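Local coordinates for protein flavin-containing monooxygenase (Allium sativum, PDB 6WPU) that probably uses a bound FAD cofactor to add oxygen to the sulfur of S-allyl-L-cysteine in garlic, at residues P71-S76 with S204-I209; Y296-P301 with N314-L319; K321-P326 with F399-W404. All coordinates share one frame; numbering follows the deposited sequence.

How the interactions relate
Interaction 1 is a buried polar contact between two loops; interaction 2, partly buried, mixes amide bonds with aliphatic-on-ring packing. Both rest on an asparagine side-chain amide gripping backbone and, in interaction 1, a serine hydroxyl. Interaction 3, also partly buried, sets a loop against helix 398-409 through a tyrosine hydroxyl bond, a histidine-tyrosine ring pair and a lysine lying over a tryptophan. Interactions 1 and 2 touch where Tyr296 OH comes 3.2 Å from His205 CA, both near the FAD. Interaction 2 leads into interaction 3, where the side chain of Leu319 packs on the backbone of Phe324 and Pro325. Interactions 1 and 3 lie on opposite sides of the chain's centre, nearest atoms about 22 Å apart.

Interaction 1: P71-S76 with S204-I209; sequences PMSQDS and SHNYRI
Two loops of the flavin-binding monooxygenase fold meet here: one follows strand 47-52 of the parallel sheet that carries the Rossmann-type FAD site, the other leaves strand 200-203 of the mixed sheet by a short 3-10 turn at Ser204 and His205. Asn206 carries the contact. Its ND2 donates to two acceptors of the 71-76 loop, weakly to the carbonyl of Pro71 (Asn206 ND2 to Pro71 O, 2.9 Å) and also to the hydroxyl of Ser73 (Asn206 ND2 to Ser73 OG, 3.0 Å), the latter tilted 21° from the amide plane. With CG beside its own backbone N (chi1 -64°), Asn206 sends the amide across to the other loop. The other end of that amide is also held, since Asn206 OD1 accepts from the backbone N of Glu68. The carboxylate of Glu68 in turn bonds Ser73 OG, so Glu68 holds both partners of the Asn206-Ser73 bond, one through its backbone and the other through its side chain. Buried as they are, the polar atoms of the amide are thus satisfied, and its rotation is fixed from both ends. His205 lies next to this network, its side chain about 7 Å from the FAD and its ND1 hydrogen-bonded to Ser84 OG. Its ring meets Ser73 only by an edge, where His205 CD2 stands 3.7 Å from Ser73 OG, near the plane of the imidazole.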
loop_
_atom_site.group_PDB
_atom_site.type_symbol
_atom_site.label_atom_id
_atom_site.label_comp_id
_atom_site.label_asym_id
_atom_site.label_seq_id
_atom_site.Cartn_x
_atom_site.Cartn_y
_atom_site.Cartn_z
ATOM N N PRO A 71 0.521 21.502 -1.322
ATOM C CA PRO A 71 1.455 20.664 -0.546
ATOM C C PRO A 71 0.776 19.823 0.513
ATOM O O PRO A 71 1.355 18.817 0.946
ATOM C CB PRO A 71 2.427 21.686 0.086
ATOM C CG PRO A 71 1.802 23.019 -0.116
ATOM C CD PRO A 71 0.915 22.923 -1.316
ATOM N N MET A 72 -0.424 20.197 0.960
ATOM C CA MET A 72 -1.158 19.390 1.922
ATOM C C MET A 72 -2.071 18.365 1.251
ATOM O O MET A 72 -2.620 17.500 1.943
ATOM C CB MET A 72 -1.973 20.295 2.851
ATOM C CG MET A 72 -1.125 21.027 3.903
ATOM S SD MET A 72 -0.577 19.846 5.167
ATOM C CE MET A 72 -2.028 19.803 6.218
ATOM N N SER A 73 -2.234 18.436 -0.067
ATOM C CA SER A 73 -3.092 17.505 -0.814
ATOM C C SER A 73 -4.497 17.450 -0.218
ATOM O O SER A 73 -5.055 16.380 0.008
ATOM C CB SER A 73 -2.475 16.109 -0.859
ATOM O OG SER A 73 -1.312 16.102 -1.671
ATOM N N GLN A 74 -5.051 18.628 0.083
ATOM C CA GLN A 74 -6.400 18.743 0.628
ATOM C C GLN A 74 -7.390 19.439 -0.295
ATOM O O GLN A 74 -8.596 19.234 -0.137
ATOM C CB GLN A 74 -6.381 19.508 1.960
ATOM C CG GLN A 74 -5.817 18.730 3.134
ATOM C CD GLN A 74 -5.680 19.610 4.361
ATOM O OE1 GLN A 74 -5.520 20.819 4.237
ATOM N NE2 GLN A 74 -5.760 19.016 5.543
ATOM N N ASP A 75 -6.924 20.270 -1.229
ATOM C CA ASP A 75 -7.821 20.959 -2.146
ATOM C C ASP A 75 -8.510 19.941 -3.066
ATOM O O ASP A 75 -7.843 19.183 -3.782
ATOM C CB ASP A 75 -7.034 21.985 -2.952
ATOM C CG ASP A 75 -7.860 22.636 -4.040
ATOM O OD1 ASP A 75 -9.107 22.607 -3.967
ATOM O OD2 ASP A 75 -7.246 23.177 -4.983
ATOM N N SER A 76 -9.846 19.919 -3.047
ATOM C CA SER A 76 -10.562 18.832 -3.714
ATOM C C SER A 76 -10.447 18.898 -5.231
ATOM O O SER A 76 -10.585 17.867 -5.892
ATOM C CB SER A 76 -12.036 18.830 -3.306
ATOM O OG SER A 76 -12.660 20.033 -3.714
ATOM N N SER A 204 3.606 14.062 3.487
ATOM C CA SER A 204 4.702 13.299 2.893
ATOM C C SER A 204 4.361 12.753 1.519
ATOM O O SER A 204 5.273 12.363 0.781
ATOM C CB SER A 204 5.076 12.121 3.793
ATOM O OG SER A 204 3.983 11.222 3.930
ATOM N N HIS A 205 3.072 12.701 1.162
ATOM C CA HIS A 205 2.700 12.322 -0.199
ATOM C C HIS A 205 3.433 13.170 -1.228
ATOM O O HIS A 205 3.699 12.707 -2.339
ATOM C CB HIS A 205 1.192 12.464 -0.392
ATOM C CG HIS A 205 0.724 12.134 -1.778
ATOM N ND1 HIS A 205 0.813 10.865 -2.311
ATOM C CD2 HIS A 205 0.132 12.903 -2.725
ATOM C CE1 HIS A 205 0.315 10.872 -3.536
ATOM N NE2 HIS A 205 -0.116 12.091 -3.808
ATOM N N ASN A 206 3.800 14.395 -0.870
ATOM C CA ASN A 206 4.493 15.283 -1.788
ATOM C C ASN A 206 5.990 15.369 -1.503
ATOM O O ASN A 206 6.672 16.225 -2.078
ATOM C CB ASN A 206 3.838 16.666 -1.750
ATOM C CG ASN A 206 2.401 16.621 -2.238
ATOM O OD1 ASN A 206 2.138 16.148 -3.342
ATOM N ND2 ASN A 206 1.466 17.079 -1.414
ATOM N N TYR A 207 6.529 14.490 -0.652
ATOM C CA TYR A 207 7.958 14.541 -0.367
ATOM C C TYR A 207 8.718 13.788 -1.452
ATOM O O TYR A 207 8.377 12.646 -1.780
ATOM C CB TYR A 207 8.296 13.958 1.011
ATOM C CG TYR A 207 9.801 13.953 1.183
ATOM C CD1 TYR A 207 10.504 15.160 1.359
ATOM C CD2 TYR A 207 10.531 12.779 1.076
ATOM C CE1 TYR A 207 11.888 15.177 1.471
ATOM C CE2 TYR A 207 11.932 12.785 1.180
ATOM C CZ TYR A 207 12.594 13.995 1.374
ATOM O OH TYR A 207 13.957 14.022 1.472
ATOM N N ARG A 208 9.752 14.423 -2.005
ATOM C CA ARG A 208 10.535 13.792 -3.064
ATOM C C ARG A 208 12.028 13.777 -2.772
ATOM O O ARG A 208 12.675 12.731 -2.913
ATOM C CB ARG A 208 10.303 14.496 -4.401
ATOM C CG ARG A 208 8.865 14.341 -4.926
ATOM C CD ARG A 208 8.494 12.870 -5.153
ATOM N NE ARG A 208 7.143 12.806 -5.689
ATOM C CZ ARG A 208 6.059 12.591 -4.955
ATOM N NH1 ARG A 208 6.164 12.374 -3.638
ATOM N NH2 ARG A 208 4.869 12.577 -5.549
ATOM N N ILE A 209 12.592 14.927 -2.388
ATOM C CA ILE A 209 14.041 15.085 -2.303
ATOM C C ILE A 209 14.385 15.990 -1.125
ATOM O O ILE A 209 13.560 16.817 -0.712
ATOM C CB ILE A 209 14.635 15.641 -3.616
ATOM C CG1 ILE A 209 13.990 16.982 -3.992
ATOM C CG2 ILE A 209 14.517 14.602 -4.737
ATOM C CD1 ILE A 209 14.825 17.833 -4.991
#

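Interaction 2: Y296-P301 with N314-L319; sequences YVYNFP and NRVGPL
Val297 and Asn314 bring the backbones of 296-301 and 314-319 nearest, their CA atoms 5.9 Å apart, but the two do not pair as a sheet. The short strand 296-297 pairs instead with 185-186, and 315-317 forms a hairpin with 310-312. Asn314, at the turn of that hairpin with positive phi (60°), bridges the gap with its side-chain amide. Asn314 ND2 donates to the carbonyl of Tyr296 (Asn314 ND2 to Tyr296 O, 3.1 Å), a nearly straight bond that lies in the amide plane and falls on a lone pair of the carbonyl. The other end of the amide receives the backbone N of Tyr298 (Tyr298 N to Asn314 OD1, 3.3 Å), the donor tilted 30° from the plane of the Asn314 side-chain carbonyl. One flat group therefore bonds the backbone on both sides of Val297, whose CB packs 3.4 Å from Asn314 OD1. Beyond it, Val316 divides its two methyls between two rings. Its CG2 sits over one face of Tyr298, 3.7 Å from the ring centroid, in a CH-pi contact displaced toward the rim near CG. Val316 CG1, anti to the N of Val316 (chi1 179°), reaches Phe300 CE1 at 3.9 Å. Tyr298 is pinned at its far end as well, its OH bonded to Ile337 O. The contact thus splits its chemistry: directional amide bonds fix where the chain passes Asn314, while dispersion between the two methyls of Val316 and the rings of Tyr298 and Phe300 packs the hairpin against 296-301.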
loop_
_atom_site.group_PDB
_atom_site.type_symbol
_atom_site.label_atom_id
_atom_site.label_comp_id
_atom_site.label_asym_id
_atom_site.label_seq_id
_atom_site.Cartn_x
_atom_site.Cartn_y
_atom_site.Cartn_z
ATOM N N TYR A 296 -2.542 7.329 4.764
ATOM C CA TYR A 296 -3.514 7.503 3.699
ATOM C C TYR A 296 -4.857 6.920 4.107
ATOM O O TYR A 296 -4.993 6.258 5.141
ATOM C CB TYR A 296 -3.012 6.859 2.403
ATOM C CG TYR A 296 -1.735 7.506 1.943
ATOM C CD1 TYR A 296 -1.765 8.586 1.064
ATOM C CD2 TYR A 296 -0.499 7.057 2.408
ATOM C CE1 TYR A 296 -0.600 9.209 0.654
ATOM C CE2 TYR A 296 0.677 7.676 2.010
ATOM C CZ TYR A 296 0.620 8.750 1.136
ATOM O OH TYR A 296 1.788 9.377 0.748
ATOM N N VAL A 297 -5.866 7.191 3.277
ATOM C CA VAL A 297 -7.196 6.631 3.454
ATOM C C VAL A 297 -7.580 5.907 2.165
ATOM O O VAL A 297 -7.016 6.142 1.090
ATOM C CB VAL A 297 -8.252 7.694 3.818
ATOM C CG1 VAL A 297 -7.863 8.430 5.102
ATOM C CG2 VAL A 297 -8.426 8.670 2.684
ATOM N N TYR A 298 -8.525 4.983 2.301
ATOM C CA TYR A 298 -9.136 4.341 1.148
ATOM C C TYR A 298 -9.989 5.356 0.411
ATOM O O TYR A 298 -10.585 6.242 1.020
ATOM C CB TYR A 298 -9.998 3.159 1.597
ATOM C CG TYR A 298 -9.187 2.088 2.286
ATOM C CD1 TYR A 298 -9.113 2.033 3.674
ATOM C CD2 TYR A 298 -8.465 1.145 1.544
ATOM C CE1 TYR A 298 -8.363 1.055 4.318
ATOM C CE2 TYR A 298 -7.712 0.167 2.171
ATOM C CZ TYR A 298 -7.658 0.134 3.570
ATOM O OH TYR A 298 -6.915 -0.826 4.236
ATOM N N ASN A 299 -10.052 5.226 -0.910
ATOM C CA ASN A 299 -10.773 6.214 -1.708
ATOM C C ASN A 299 -11.189 5.558 -3.020
ATOM O O ASN A 299 -10.319 5.249 -3.838
ATOM C CB ASN A 299 -9.879 7.433 -1.944
ATOM C CG ASN A 299 -10.599 8.569 -2.624
ATOM O OD1 ASN A 299 -11.735 8.875 -2.297
ATOM N ND2 ASN A 299 -9.943 9.192 -3.591
ATOM N N PHE A 300 -12.500 5.348 -3.220
ATOM C CA PHE A 300 -13.056 4.802 -4.470
ATOM C C PHE A 300 -14.156 5.707 -5.004
ATOM O O PHE A 300 -15.333 5.329 -4.995
ATOM C CB PHE A 300 -13.670 3.414 -4.299
ATOM C CG PHE A 300 -13.008 2.565 -3.302
ATOM C CD1 PHE A 300 -13.550 2.422 -2.040
ATOM C CD2 PHE A 300 -11.886 1.839 -3.641
ATOM C CE1 PHE A 300 -12.952 1.608 -1.107
ATOM C CE2 PHE A 300 -11.275 1.018 -2.712
ATOM C CZ PHE A 300 -11.813 0.910 -1.433
ATOM N N PRO A 301 -13.814 6.889 -5.507
ATOM C CA PRO A 301 -14.876 7.809 -5.956
ATOM C C PRO A 301 -15.750 7.234 -7.078
ATOM O O PRO A 301 -16.938 7.568 -7.184
ATOM C CB PRO A 301 -14.090 9.050 -6.400
ATOM C CG PRO A 301 -12.685 8.551 -6.672
ATOM C CD PRO A 301 -12.457 7.424 -5.718
ATOM N N ASN A 314 -11.307 4.384 7.699
ATOM C CA ASN A 314 -10.487 3.322 7.117
ATOM C C ASN A 314 -11.008 1.919 7.414
ATOM O O ASN A 314 -10.236 0.952 7.401
ATOM C CB ASN A 314 -9.015 3.467 7.525
ATOM C CG ASN A 314 -8.257 4.321 6.543
ATOM O OD1 ASN A 314 -8.839 4.793 5.556
ATOM N ND2 ASN A 314 -6.980 4.556 6.800
ATOM N N ARG A 315 -12.310 1.780 7.666
ATOM C CA ARG A 315 -12.980 0.482 7.592
ATOM C C ARG A 315 -13.771 0.442 6.284
ATOM O O ARG A 315 -14.718 1.217 6.094
ATOM C CB ARG A 315 -13.889 0.239 8.791
ATOM C CG ARG A 315 -14.820 -0.943 8.591
ATOM C CD ARG A 315 -15.649 -1.188 9.837
ATOM N NE ARG A 315 -14.830 -1.705 10.933
ATOM C CZ ARG A 315 -15.305 -1.998 12.138
ATOM N NH1 ARG A 315 -16.585 -1.802 12.408
ATOM N NH2 ARG A 315 -14.509 -2.499 13.062
ATOM N N VAL A 316 -13.354 -0.427 5.373
ATOM C CA VAL A 316 -14.032 -0.603 4.094
ATOM C C VAL A 316 -14.985 -1.784 4.204
ATOM O O VAL A 316 -14.600 -2.862 4.671
ATOM C CB VAL A 316 -13.030 -0.844 2.955
ATOM C CG1 VAL A 316 -13.780 -1.049 1.642
ATOM C CG2 VAL A 316 -12.042 0.288 2.847
ATOM N N GLY A 317 -16.219 -1.598 3.766
ATOM C CA GLY A 317 -17.066 -2.741 3.526
ATOM C C GLY A 317 -18.489 -2.606 4.017
ATOM O O GLY A 317 -19.113 -1.547 3.893
ATOM N N PRO A 318 -19.028 -3.681 4.617
ATOM C CA PRO A 318 -18.351 -4.930 5.026
ATOM C C PRO A 318 -17.717 -5.765 3.894
ATOM O O PRO A 318 -18.271 -5.848 2.786
ATOM C CB PRO A 318 -19.474 -5.719 5.712
ATOM C CG PRO A 318 -20.741 -5.144 5.180
ATOM C CD PRO A 318 -20.450 -3.685 4.991
ATOM N N LEU A 319 -16.538 -6.332 4.175
ATOM C CA LEU A 319 -15.785 -7.131 3.210
ATOM C C LEU A 319 -15.443 -8.468 3.843
ATOM O O LEU A 319 -14.741 -8.519 4.861
ATOM C CB LEU A 319 -14.502 -6.435 2.760
ATOM C CG LEU A 319 -14.624 -5.150 1.944
ATOM C CD1 LEU A 319 -13.245 -4.676 1.516
ATOM C CD2 LEU A 319 -15.550 -5.360 0.750
#

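Interaction 3: K321-P326 with F399-W404; sequences KHVFPP and FDYDDW
Tyr401 and Trp404, one turn apart on helix 398-409, reach the loop that links hairpin strand 315-317 to strand 332-334 at the edge of the parallel sheet, the first by its hydroxyl and the second by a ring face. Tyr401 CG, anti to the N of Tyr401 (chi1 173°), carries the phenol to the loop end-on. Tyr401 OH donates to Lys321 O at 2.7 Å, nearly along the C=O axis, and Gln350 NE2 also bonds that OH. The imidazole of His322 turns its edge toward the phenol face in an offset edge-to-face pair, with the planes at 73° and His322 CD2 3.8 Å from Tyr401 CE2. Lys321, bent at chi2 (-54°), lays its chain across the indole of Trp404. Lys321 CE is 3.9 Å from the centroid of the six-membered ring, and NZ lies farther over the same face, 4.8 Å away, as a cation-pi contact. A phenylalanine in place of Tyr401 would probably leave both Lys321 O and Gln350 NE2 without their hydroxyl partner. One short hydrogen bond, a ring pair and a lysine laid on an indole thus join helix to loop, and the lysine charge is probably stabilised by the indole and a weak, long ion pair with Asp373.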
loop_
_atom_site.group_PDB
_atom_site.type_symbol
_atom_site.label_atom_id
_atom_site.label_comp_id
_atom_site.label_asym_id
_atom_site.label_seq_id
_atom_site.Cartn_x
_atom_site.Cartn_y
_atom_site.Cartn_z
ATOM N N LYS A 321 -13.380 -11.520 4.411
ATOM C CA LYS A 321 -11.940 -11.777 4.269
ATOM C C LYS A 321 -11.219 -10.596 3.613
ATOM O O LYS A 321 -10.219 -10.773 2.914
ATOM C CB LYS A 321 -11.685 -13.070 3.484
ATOM C CG LYS A 321 -12.364 -14.311 4.066
ATOM C CD LYS A 321 -11.996 -14.482 5.542
ATOM C CE LYS A 321 -12.470 -15.826 6.074
ATOM N NZ LYS A 321 -12.332 -15.914 7.544
ATOM N N HIS A 322 -11.735 -9.378 3.828
ATOM C CA HIS A 322 -11.170 -8.133 3.298
ATOM C C HIS A 322 -11.279 -8.031 1.776
ATOM O O HIS A 322 -10.606 -7.189 1.161
ATOM C CB HIS A 322 -9.695 -7.929 3.708
ATOM C CG HIS A 322 -9.417 -8.148 5.168
ATOM N ND1 HIS A 322 -9.650 -7.183 6.128
ATOM C CD2 HIS A 322 -8.882 -9.207 5.824
ATOM C CE1 HIS A 322 -9.299 -7.648 7.315
ATOM N NE2 HIS A 322 -8.825 -8.871 7.159
ATOM N N VAL A 323 -12.133 -8.848 1.149
ATOM C CA VAL A 323 -12.142 -8.971 -0.303
ATOM C C VAL A 323 -13.537 -8.770 -0.889
ATOM O O VAL A 323 -13.712 -7.970 -1.815
ATOM C CB VAL A 323 -11.557 -10.337 -0.727
ATOM C CG1 VAL A 323 -11.856 -10.636 -2.207
ATOM C CG2 VAL A 323 -10.058 -10.355 -0.496
ATOM N N PHE A 324 -14.529 -9.507 -0.372
ATOM C CA PHE A 324 -15.846 -9.667 -0.995
ATOM C C PHE A 324 -16.932 -8.934 -0.220
ATOM O O PHE A 324 -17.213 -9.304 0.927
ATOM C CB PHE A 324 -16.220 -11.151 -1.077
ATOM C CG PHE A 324 -15.528 -11.915 -2.159
ATOM C CD1 PHE A 324 -15.796 -11.657 -3.501
ATOM C CD2 PHE A 324 -14.652 -12.942 -1.842
ATOM C CE1 PHE A 324 -15.175 -12.395 -4.516
ATOM C CE2 PHE A 324 -14.033 -13.692 -2.848
ATOM C CZ PHE A 324 -14.301 -13.413 -4.192
ATOM N N PRO A 325 -17.611 -7.954 -0.803
ATOM C CA PRO A 325 -18.854 -7.447 -0.193
ATOM C C PRO A 325 -19.910 -8.536 -0.179
ATOM O O PRO A 325 -20.300 -9.033 -1.247
ATOM C CB PRO A 325 -19.266 -6.289 -1.118
ATOM C CG PRO A 325 -18.035 -5.964 -1.935
ATOM C CD PRO A 325 -17.268 -7.262 -2.052
ATOM N N PRO A 326 -20.385 -8.949 1.007
ATOM C CA PRO A 326 -21.271 -10.126 1.070
ATOM C C PRO A 326 -22.477 -10.032 0.154
ATOM O O PRO A 326 -22.801 -11.015 -0.520
ATOM C CB PRO A 326 -21.677 -10.176 2.548
ATOM C CG PRO A 326 -20.509 -9.541 3.271
ATOM C CD PRO A 326 -20.059 -8.429 2.352
ATOM N N PHE A 399 0.539 -13.939 7.318
ATOM C CA PHE A 399 0.847 -15.162 6.593
ATOM C C PHE A 399 -0.130 -16.276 6.921
ATOM O O PHE A 399 -0.298 -17.188 6.108
ATOM C CB PHE A 399 2.284 -15.606 6.876
ATOM C CG PHE A 399 3.309 -14.599 6.450
ATOM C CD1 PHE A 399 3.399 -14.212 5.118
ATOM C CD2 PHE A 399 4.169 -14.019 7.379
ATOM C CE1 PHE A 399 4.332 -13.284 4.712
ATOM C CE2 PHE A 399 5.101 -13.081 6.982
ATOM C CZ PHE A 399 5.185 -12.712 5.648
ATOM N N ASP A 400 -0.774 -16.215 8.092
ATOM C CA ASP A 400 -1.904 -17.097 8.359
ATOM C C ASP A 400 -3.074 -16.762 7.446
ATOM O O ASP A 400 -3.784 -17.663 6.979
ATOM C CB ASP A 400 -2.330 -16.981 9.820
ATOM C CG ASP A 400 -1.231 -17.399 10.786
ATOM O OD1 ASP A 400 -0.384 -18.235 10.399
ATOM O OD2 ASP A 400 -1.222 -16.888 11.926
ATOM N N TYR A 401 -3.293 -15.464 7.199
ATOM C CA TYR A 401 -4.292 -15.041 6.228
ATOM C C TYR A 401 -3.940 -15.546 4.834
ATOM O O TYR A 401 -4.784 -16.136 4.142
ATOM C CB TYR A 401 -4.413 -13.516 6.246
ATOM C CG TYR A 401 -5.300 -12.950 5.164
ATOM C CD1 TYR A 401 -4.754 -12.402 4.013
ATOM C CD2 TYR A 401 -6.683 -12.964 5.291
ATOM C CE1 TYR A 401 -5.556 -11.871 3.019
ATOM C CE2 TYR A 401 -7.504 -12.444 4.288
ATOM C CZ TYR A 401 -6.932 -11.903 3.153
ATOM O OH TYR A 401 -7.741 -11.378 2.151
ATOM N N ASP A 402 -2.696 -15.308 4.398
ATOM C CA ASP A 402 -2.224 -15.858 3.129
ATOM C C ASP A 402 -2.455 -17.363 3.062
ATOM O O ASP A 402 -2.954 -17.880 2.057
ATOM C CB ASP A 402 -0.735 -15.564 2.935
ATOM C CG ASP A 402 -0.447 -14.109 2.612
ATOM O OD1 ASP A 402 -1.384 -13.330 2.323
ATOM O OD2 ASP A 402 0.746 -13.753 2.643
ATOM N N ASP A 403 -2.081 -18.088 4.124
ATOM C CA ASP A 403 -2.229 -19.541 4.101
ATOM C C ASP A 403 -3.693 -19.947 4.009
ATOM O O ASP A 403 -4.023 -20.936 3.344
ATOM C CB ASP A 403 -1.578 -20.171 5.331
ATOM C CG ASP A 403 -0.064 -20.232 5.228
ATOM O OD1 ASP A 403 0.463 -20.017 4.122
ATOM O OD2 ASP A 403 0.600 -20.489 6.257
ATOM N N TRP A 404 -4.588 -19.209 4.679
ATOM C CA TRP A 404 -6.013 -19.485 4.521
ATOM C C TRP A 404 -6.431 -19.354 3.057
ATOM O O TRP A 404 -7.162 -20.201 2.528
ATOM C CB TRP A 404 -6.847 -18.552 5.403
ATOM C CG TRP A 404 -8.309 -18.892 5.359
ATOM C CD1 TRP A 404 -8.970 -19.756 6.176
ATOM C CD2 TRP A 404 -9.281 -18.403 4.420
ATOM N NE1 TRP A 404 -10.296 -19.834 5.815
ATOM C CE2 TRP A 404 -10.512 -19.014 4.740
ATOM C CE3 TRP A 404 -9.229 -17.509 3.347
ATOM C CZ2 TRP A 404 -11.682 -18.758 4.032
ATOM C CZ3 TRP A 404 -10.396 -17.253 2.635
ATOM C CH2 TRP A 404 -11.608 -17.873 2.987
#